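Local coordinates for protein 2-dehydropantoate 2-reductase, putative (Enterococcus faecalis, PDB 2EW2) that probably catalyses the NADPH-dependent reduction of 2-dehydropantoate (ketopantoate) to (R)-pantoate, a step on the pathway to pantothenate, at residues G12-R17 and I79-A84; I32-A37 and D88-A93. All coordinates share one frame; numbering follows the deposited sequence.

Contact 1 joins the start of helix 13-24 to the end of strand 77-80, and contact 2 joins the end of strand 28-32 to helix 84-94. They lie about 11 Å apart (centre to centre), in a Rossmann-type domain whose parallel strands run 28-32, 5-9, 77-80 across the sheet. Helices 13-24 and 84-94 lie on opposite faces of the sheet. T82 OG1 of 79-84 packs 3.4 Å from M90 CE of 88-93, while G12 N of 12-17 lies 3.6 Å from D33 OD2 of 32-37. Contact 1 contains G12 and G15 of a GxGxxG-like pattern (with G10), against which M90 of contact 2 packs, consistent with a dinucleotide site; both are remote from the magnesium ligand E311.

Contact 1. Residues G12-R17 and I79-A84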
ATOM      1  N   GLY B  12     -10.941 -19.464 -29.159  1.00 26.32           N
ATOM      2  CA  GLY B  12     -10.921 -18.133 -29.767  1.00 25.86           C
ATOM      3  C   GLY B  12     -10.001 -18.141 -30.977  1.00 26.13           C
ATOM      4  O   GLY B  12      -9.646 -19.199 -31.483  1.00 25.74           O
ATOM      5  N   ALA B  13      -9.594 -16.968 -31.438  1.00 25.58           N
ATOM      6  CA  ALA B  13      -8.741 -16.882 -32.616  1.00 25.67           C
ATOM      7  C   ALA B  13      -7.461 -17.735 -32.496  1.00 25.59           C
ATOM      8  O   ALA B  13      -7.145 -18.514 -33.401  1.00 25.79           O
ATOM      9  CB  ALA B  13      -8.410 -15.421 -32.928  1.00 25.18           C
HETATM   10  N   MSE B  14      -6.725 -17.579 -31.395  1.00 25.45           N
HETATM   11  CA  MSE B  14      -5.461 -18.315 -31.196  1.00 25.18           C
HETATM   12  C   MSE B  14      -5.681 -19.832 -31.078  1.00 24.59           C
HETATM   13  O   MSE B  14      -4.973 -20.617 -31.706  1.00 23.70           O
HETATM   14  CB  MSE B  14      -4.703 -17.808 -29.959  1.00 25.66           C
HETATM   15  CG  MSE B  14      -3.341 -18.487 -29.751  1.00 27.69           C
HETATM   16 SE   MSE B  14      -2.100 -18.165 -31.288  0.85 38.11          SE
HETATM   17  CE  MSE B  14      -2.071 -16.234 -31.041  1.00 33.76           C
ATOM     18  N   GLY B  15      -6.650 -20.235 -30.261  1.00 23.96           N
ATOM     19  CA  GLY B  15      -6.968 -21.653 -30.113  1.00 23.38           C
ATOM     20  C   GLY B  15      -7.391 -22.273 -31.434  1.00 23.48           C
ATOM     21  O   GLY B  15      -7.045 -23.421 -31.730  1.00 23.00           O
ATOM     22  N   SER B  16      -8.154 -21.506 -32.214  1.00 22.93           N
ATOM     23  CA  SER B  16      -8.560 -21.896 -33.555  1.00 23.73           C
ATOM     24  C   SER B  16      -7.376 -22.083 -34.493  1.00 23.64           C
ATOM     25  O   SER B  16      -7.342 -23.044 -35.261  1.00 24.61           O
ATOM     26  CB  SER B  16      -9.561 -20.879 -34.119  1.00 23.64           C
ATOM     27  OG  SER B  16     -10.787 -20.975 -33.417  1.00 23.39           O
ATOM     28  N   ARG B  17      -6.390 -21.196 -34.417  1.00 23.94           N
ATOM     29  CA  ARG B  17      -5.147 -21.390 -35.188  1.00 23.67           C
ATOM     30  C   ARG B  17      -4.478 -22.703 -34.843  1.00 24.08           C
ATOM     31  O   ARG B  17      -4.175 -23.508 -35.731  1.00 24.03           O
ATOM     32  CB  ARG B  17      -4.140 -20.261 -34.986  1.00 23.83           C
ATOM     33  CG  ARG B  17      -2.832 -20.559 -35.723  1.00 23.01           C
ATOM     34  CD  ARG B  17      -1.738 -19.546 -35.451  1.00 23.36           C
ATOM     35  NE  ARG B  17      -1.871 -18.298 -36.212  1.00 22.23           N
ATOM     36  CZ  ARG B  17      -1.607 -18.142 -37.514  1.00 22.59           C
ATOM     37  NH1 ARG B  17      -1.733 -16.942 -38.059  1.00 20.85           N
ATOM     38  NH2 ARG B  17      -1.223 -19.161 -38.280  1.00 22.47           N
ATOM     39  N   ILE B  79      -4.508 -27.852 -24.349  1.00 18.64           N
ATOM     40  CA  ILE B  79      -3.877 -26.559 -24.532  1.00 18.95           C
ATOM     41  C   ILE B  79      -4.797 -25.505 -23.932  1.00 19.07           C
ATOM     42  O   ILE B  79      -5.921 -25.330 -24.385  1.00 18.45           O
ATOM     43  CB  ILE B  79      -3.581 -26.226 -26.014  1.00 19.10           C
ATOM     44  CG1 ILE B  79      -2.591 -27.246 -26.584  1.00 19.44           C
ATOM     45  CG2 ILE B  79      -3.021 -24.777 -26.106  1.00 17.72           C
ATOM     46  CD1 ILE B  79      -2.570 -27.351 -28.131  1.00 18.88           C
ATOM     47  N   ALA B  80      -4.306 -24.826 -22.898  1.00 19.45           N
ATOM     48  CA  ALA B  80      -5.089 -23.840 -22.162  1.00 20.55           C
ATOM     49  C   ALA B  80      -4.911 -22.429 -22.739  1.00 21.91           C
ATOM     50  O   ALA B  80      -3.808 -21.887 -22.722  1.00 21.31           O
ATOM     51  CB  ALA B  80      -4.688 -23.858 -20.692  1.00 19.94           C
ATOM     52  N   LEU B  81      -6.007 -21.853 -23.242  1.00 23.95           N
ATOM     53  CA  LEU B  81      -6.037 -20.474 -23.721  1.00 25.91           C
ATOM     54  C   LEU B  81      -7.179 -19.638 -23.127  1.00 27.72           C
ATOM     55  O   LEU B  81      -7.297 -18.446 -23.426  1.00 29.13           O
ATOM     56  CB  LEU B  81      -6.102 -20.442 -25.249  1.00 26.31           C
ATOM     57  CG  LEU B  81      -4.761 -20.797 -25.893  1.00 27.06           C
ATOM     58  CD1 LEU B  81      -4.956 -21.569 -27.176  1.00 28.92           C
ATOM     59  CD2 LEU B  81      -3.930 -19.513 -26.118  1.00 28.36           C
ATOM     60  N   THR B  82      -8.015 -20.261 -22.297  1.00 28.61           N
ATOM     61  CA  THR B  82      -9.101 -19.579 -21.583  1.00 29.37           C
ATOM     62  C   THR B  82      -8.512 -18.504 -20.661  1.00 30.13           C
ATOM     63  O   THR B  82      -7.556 -18.782 -19.918  1.00 30.57           O
ATOM     64  CB  THR B  82      -9.869 -20.611 -20.725  1.00 29.74           C
ATOM     65  OG1 THR B  82     -10.342 -21.666 -21.570  1.00 30.01           O
ATOM     66  CG2 THR B  82     -11.059 -19.994 -20.005  1.00 30.99           C
ATOM     67  N   LYS B  83      -9.066 -17.292 -20.677  1.00 29.41           N
ATOM     68  CA  LYS B  83      -8.516 -16.248 -19.800  1.00 29.31           C
ATOM     69  C   LYS B  83      -8.577 -16.660 -18.336  1.00 27.99           C
ATOM     70  O   LYS B  83      -9.376 -17.524 -17.953  1.00 26.71           O
ATOM     71  CB  LYS B  83      -9.127 -14.862 -20.065  1.00 29.63           C
ATOM     72  CG  LYS B  83     -10.626 -14.735 -19.963  1.00 31.25           C
ATOM     73  CD  LYS B  83     -11.028 -13.331 -20.496  1.00 32.40           C
ATOM     74  CE  LYS B  83     -12.474 -12.984 -20.192  1.00 37.02           C
ATOM     75  NZ  LYS B  83     -12.708 -12.740 -18.732  1.00 41.21           N
ATOM     76  N   ALA B  84      -7.713 -16.052 -17.529  1.00 27.13           N
ATOM     77  CA  ALA B  84      -7.474 -16.501 -16.157  1.00 27.02           C
ATOM     78  C   ALA B  84      -8.737 -16.518 -15.304  1.00 27.06           C
ATOM     79  O   ALA B  84      -8.888 -17.366 -14.407  1.00 26.71           O
ATOM     80  CB  ALA B  84      -6.410 -15.626 -15.501  1.00 26.76           C
TER
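L81, just past strand 77-80, spreads its two methyl groups over M14 and G15 at the start of helix 13-24. G12 occupies the N-cap of that helix, and its O accepts a backbone hydrogen bond from S16 N at 2.8 Å. M14, a selenomethionine, follows: its CG lies 3.8 Å from L81 CD2, and the two side chains run at about a right angle to each other. With CG anti to the backbone N (chi1 -177°), the root of M14 meets the leucine, whereas the bends at chi2 and chi3 lead its selenium end away. G15 then offers bare backbone. L81 CD1 reaches G15 CA at 3.6 Å and G15 N at 3.8 Å, and the two CA atoms, G15 to L81, are 6.6 Å apart. G12 and G15 fit the last two glycines of a Rossmann-type GxGxxG pattern, and this close approach of helix to strand end agrees with that motif. L81 is also anchored by backbone bonding to A9 on the neighbouring strand. Every contact from L81 to the helix is made by a methyl carbon, so the join rests on dispersion and fit, with no directional bond across it.

Contact 2. Residues I32-A37 and D88-A93; sequences IDQWPA and DAMFKA
Next to the place where I32 packs against M90, D33 OD1 takes a hydrogen bond from W35 N. The bond measures 3.0 Å, with an N-H...O angle of 149°; the donor arrives on the anti side of the carboxylate, 35° out of its plane. Because the donor lies two residues on, this is an Asx turn, and it bends the chain between strand 28-32 and helix 36-45, for which W35 is the N-cap. The other carboxylate oxygen, D33 OD2, accepts from A11 N and so ties the turn to the glycine-rich turn. On either side of D33 in sequence, I32 and Q34 extend toward helix 84-94 and receive M90, a selenomethionine. M90 CG stands anti to its backbone N (chi1 165°) and the chain then bends at chi2 and chi3, bringing the selenium and its methyl up to I32 and Q34. I32 CG2 touches M90 SE at 3.5 Å and stays 4.0 Å from M90 CE. Q34, extended beyond CG, passes obliquely beside that same methyl: M90 CE is 3.8 Å from Q34 OE1 and 4.0 Å from Q34 CG. M90 also touches A9, and I32 meets A7 and I94, so the contact belongs to the layer between the parallel strands 28-32 and 5-9 and helix 84-94. The chemistry implies a division of labour: one carboxylate oxygen of D33 closes the turn and the other ties it to A11, whereas I32 and Q34 meet the end of M90 by van der Waals packing.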
ATOM      1  N   ILE B  32     -13.029 -26.790 -27.186  1.00 22.23           N
ATOM      2  CA  ILE B  32     -13.925 -26.492 -26.078  1.00 22.79           C
ATOM      3  C   ILE B  32     -14.029 -24.978 -25.941  1.00 23.40           C
ATOM      4  O   ILE B  32     -13.014 -24.284 -25.849  1.00 22.44           O
ATOM      5  CB  ILE B  32     -13.434 -27.142 -24.755  1.00 23.31           C
ATOM      6  CG1 ILE B  32     -13.294 -28.662 -24.941  1.00 23.83           C
ATOM      7  CG2 ILE B  32     -14.392 -26.841 -23.617  1.00 23.07           C
ATOM      8  CD1 ILE B  32     -12.162 -29.234 -24.175  1.00 28.07           C
ATOM      9  N   ASP B  33     -15.261 -24.475 -25.936  1.00 24.86           N
ATOM     10  CA  ASP B  33     -15.480 -23.024 -25.952  1.00 27.29           C
ATOM     11  C   ASP B  33     -16.803 -22.649 -25.320  1.00 28.50           C
ATOM     12  O   ASP B  33     -17.767 -23.400 -25.402  1.00 28.71           O
ATOM     13  CB  ASP B  33     -15.446 -22.495 -27.386  1.00 27.07           C
ATOM     14  CG  ASP B  33     -15.081 -21.030 -27.453  1.00 28.64           C
ATOM     15  OD1 ASP B  33     -16.013 -20.220 -27.566  1.00 29.11           O
ATOM     16  OD2 ASP B  33     -13.872 -20.687 -27.361  1.00 27.04           O
ATOM     17  N   GLN B  34     -16.852 -21.445 -24.759  1.00 30.48           N
ATOM     18  CA  GLN B  34     -17.999 -20.966 -23.999  1.00 32.72           C
ATOM     19  C   GLN B  34     -18.957 -20.089 -24.819  1.00 32.88           C
ATOM     20  O   GLN B  34     -20.005 -19.670 -24.306  1.00 33.98           O
ATOM     21  CB  GLN B  34     -17.507 -20.229 -22.739  1.00 32.78           C
ATOM     22  CG  GLN B  34     -16.531 -21.080 -21.905  1.00 34.72           C
ATOM     23  CD  GLN B  34     -15.973 -20.365 -20.685  1.00 35.49           C
ATOM     24  OE1 GLN B  34     -14.759 -20.190 -20.553  1.00 39.17           O
ATOM     25  NE2 GLN B  34     -16.855 -19.947 -19.790  1.00 39.01           N
ATOM     26  N   TRP B  35     -18.619 -19.839 -26.087  1.00 32.04           N
ATOM     27  CA  TRP B  35     -19.375 -18.896 -26.930  1.00 30.71           C
ATOM     28  C   TRP B  35     -20.371 -19.638 -27.822  1.00 29.74           C
ATOM     29  O   TRP B  35     -19.968 -20.292 -28.778  1.00 29.35           O
ATOM     30  CB  TRP B  35     -18.407 -18.034 -27.765  1.00 30.61           C
ATOM     31  CG  TRP B  35     -19.049 -16.918 -28.539  1.00 30.32           C
ATOM     32  CD1 TRP B  35     -20.247 -16.314 -28.277  1.00 30.29           C
ATOM     33  CD2 TRP B  35     -18.513 -16.251 -29.695  1.00 30.23           C
ATOM     34  NE1 TRP B  35     -20.498 -15.331 -29.203  1.00 29.83           N
ATOM     35  CE2 TRP B  35     -19.454 -15.270 -30.087  1.00 29.93           C
ATOM     36  CE3 TRP B  35     -17.329 -16.390 -30.439  1.00 29.84           C
ATOM     37  CZ2 TRP B  35     -19.249 -14.423 -31.182  1.00 29.77           C
ATOM     38  CZ3 TRP B  35     -17.134 -15.553 -31.547  1.00 30.89           C
ATOM     39  CH2 TRP B  35     -18.090 -14.583 -31.899  1.00 29.99           C
ATOM     40  N   PRO B  36     -21.677 -19.557 -27.497  1.00 29.25           N
ATOM     41  CA  PRO B  36     -22.686 -20.343 -28.210  1.00 28.95           C
ATOM     42  C   PRO B  36     -22.693 -20.163 -29.730  1.00 28.54           C
ATOM     43  O   PRO B  36     -22.724 -21.160 -30.455  1.00 27.84           O
ATOM     44  CB  PRO B  36     -24.001 -19.890 -27.560  1.00 29.46           C
ATOM     45  CG  PRO B  36     -23.579 -19.498 -26.154  1.00 29.53           C
ATOM     46  CD  PRO B  36     -22.283 -18.770 -26.403  1.00 29.22           C
ATOM     47  N   ALA B  37     -22.618 -18.916 -30.207  1.00 28.37           N
ATOM     48  CA  ALA B  37     -22.617 -18.623 -31.655  1.00 28.15           C
ATOM     49  C   ALA B  37     -21.456 -19.294 -32.398  1.00 27.92           C
ATOM     50  O   ALA B  37     -21.604 -19.754 -33.548  1.00 27.82           O
ATOM     51  CB  ALA B  37     -22.587 -17.117 -31.879  1.00 28.62           C
ATOM     52  N   ASP B  88     -10.407 -21.671 -13.992  1.00 24.90           N
ATOM     53  CA  ASP B  88     -10.757 -22.661 -12.999  1.00 25.86           C
ATOM     54  C   ASP B  88     -12.050 -23.376 -13.374  1.00 25.60           C
ATOM     55  O   ASP B  88     -12.105 -24.596 -13.342  1.00 25.48           O
ATOM     56  CB  ASP B  88     -10.830 -22.058 -11.595  1.00 26.57           C
ATOM     57  CG  ASP B  88     -11.238 -23.079 -10.555  1.00 28.90           C
ATOM     58  OD1 ASP B  88     -10.359 -23.774 -10.022  1.00 30.68           O
ATOM     59  OD2 ASP B  88     -12.446 -23.194 -10.280  1.00 33.80           O
ATOM     60  N   ALA B  89     -13.071 -22.617 -13.765  1.00 25.65           N
ATOM     61  CA  ALA B  89     -14.358 -23.197 -14.144  1.00 25.25           C
ATOM     62  C   ALA B  89     -14.249 -24.045 -15.412  1.00 24.84           C
ATOM     63  O   ALA B  89     -14.900 -25.076 -15.523  1.00 24.39           O
ATOM     64  CB  ALA B  89     -15.400 -22.103 -14.325  1.00 25.95           C
HETATM   65  N   MSE B  90     -13.410 -23.617 -16.355  1.00 24.03           N
HETATM   66  CA  MSE B  90     -13.127 -24.392 -17.556  1.00 23.59           C
HETATM   67  C   MSE B  90     -12.475 -25.744 -17.232  1.00 23.33           C
HETATM   68  O   MSE B  90     -12.880 -26.779 -17.768  1.00 22.98           O
HETATM   69  CB  MSE B  90     -12.234 -23.591 -18.520  1.00 23.82           C
HETATM   70  CG  MSE B  90     -11.584 -24.426 -19.621  1.00 26.89           C
HETATM   71 SE   MSE B  90     -12.875 -25.070 -20.973  0.85 35.79          SE
HETATM   72  CE  MSE B  90     -13.270 -23.341 -21.950  1.00 29.62           C
ATOM     73  N   PHE B  91     -11.480 -25.750 -16.354  1.00 22.82           N
ATOM     74  CA  PHE B  91     -10.808 -27.011 -16.064  1.00 22.71           C
ATOM     75  C   PHE B  91     -11.629 -27.962 -15.199  1.00 23.16           C
ATOM     76  O   PHE B  91     -11.594 -29.174 -15.404  1.00 22.56           O
ATOM     77  CB  PHE B  91      -9.353 -26.818 -15.630  1.00 22.12           C
ATOM     78  CG  PHE B  91      -8.412 -26.723 -16.811  1.00 23.08           C
ATOM     79  CD1 PHE B  91      -8.370 -25.568 -17.592  1.00 22.01           C
ATOM     80  CD2 PHE B  91      -7.641 -27.821 -17.196  1.00 22.48           C
ATOM     81  CE1 PHE B  91      -7.534 -25.491 -18.720  1.00 22.91           C
ATOM     82  CE2 PHE B  91      -6.812 -27.754 -18.308  1.00 23.13           C
ATOM     83  CZ  PHE B  91      -6.761 -26.592 -19.072  1.00 22.88           C
ATOM     84  N   LYS B  92     -12.418 -27.402 -14.285  1.00 23.39           N
ATOM     85  CA  LYS B  92     -13.360 -28.210 -13.534  1.00 23.82           C
ATOM     86  C   LYS B  92     -14.320 -28.926 -14.488  1.00 24.06           C
ATOM     87  O   LYS B  92     -14.579 -30.113 -14.326  1.00 24.56           O
ATOM     88  CB  LYS B  92     -14.146 -27.379 -12.526  1.00 24.05           C
ATOM     89  CG  LYS B  92     -14.885 -28.271 -11.517  1.00 25.83           C
ATOM     90  CD  LYS B  92     -15.652 -27.483 -10.498  1.00 31.74           C
ATOM     91  CE  LYS B  92     -16.334 -28.458  -9.526  1.00 35.54           C
ATOM     92  NZ  LYS B  92     -17.469 -27.790  -8.805  1.00 39.78           N
ATOM     93  N   ALA B  93     -14.832 -28.207 -15.485  1.00 23.69           N
ATOM     94  CA  ALA B  93     -15.769 -28.772 -16.457  1.00 23.69           C
ATOM     95  C   ALA B  93     -15.176 -29.845 -17.372  1.00 23.97           C
ATOM     96  O   ALA B  93     -15.884 -30.776 -17.783  1.00 23.76           O
ATOM     97  CB  ALA B  93     -16.387 -27.650 -17.299  1.00 24.19           C
TER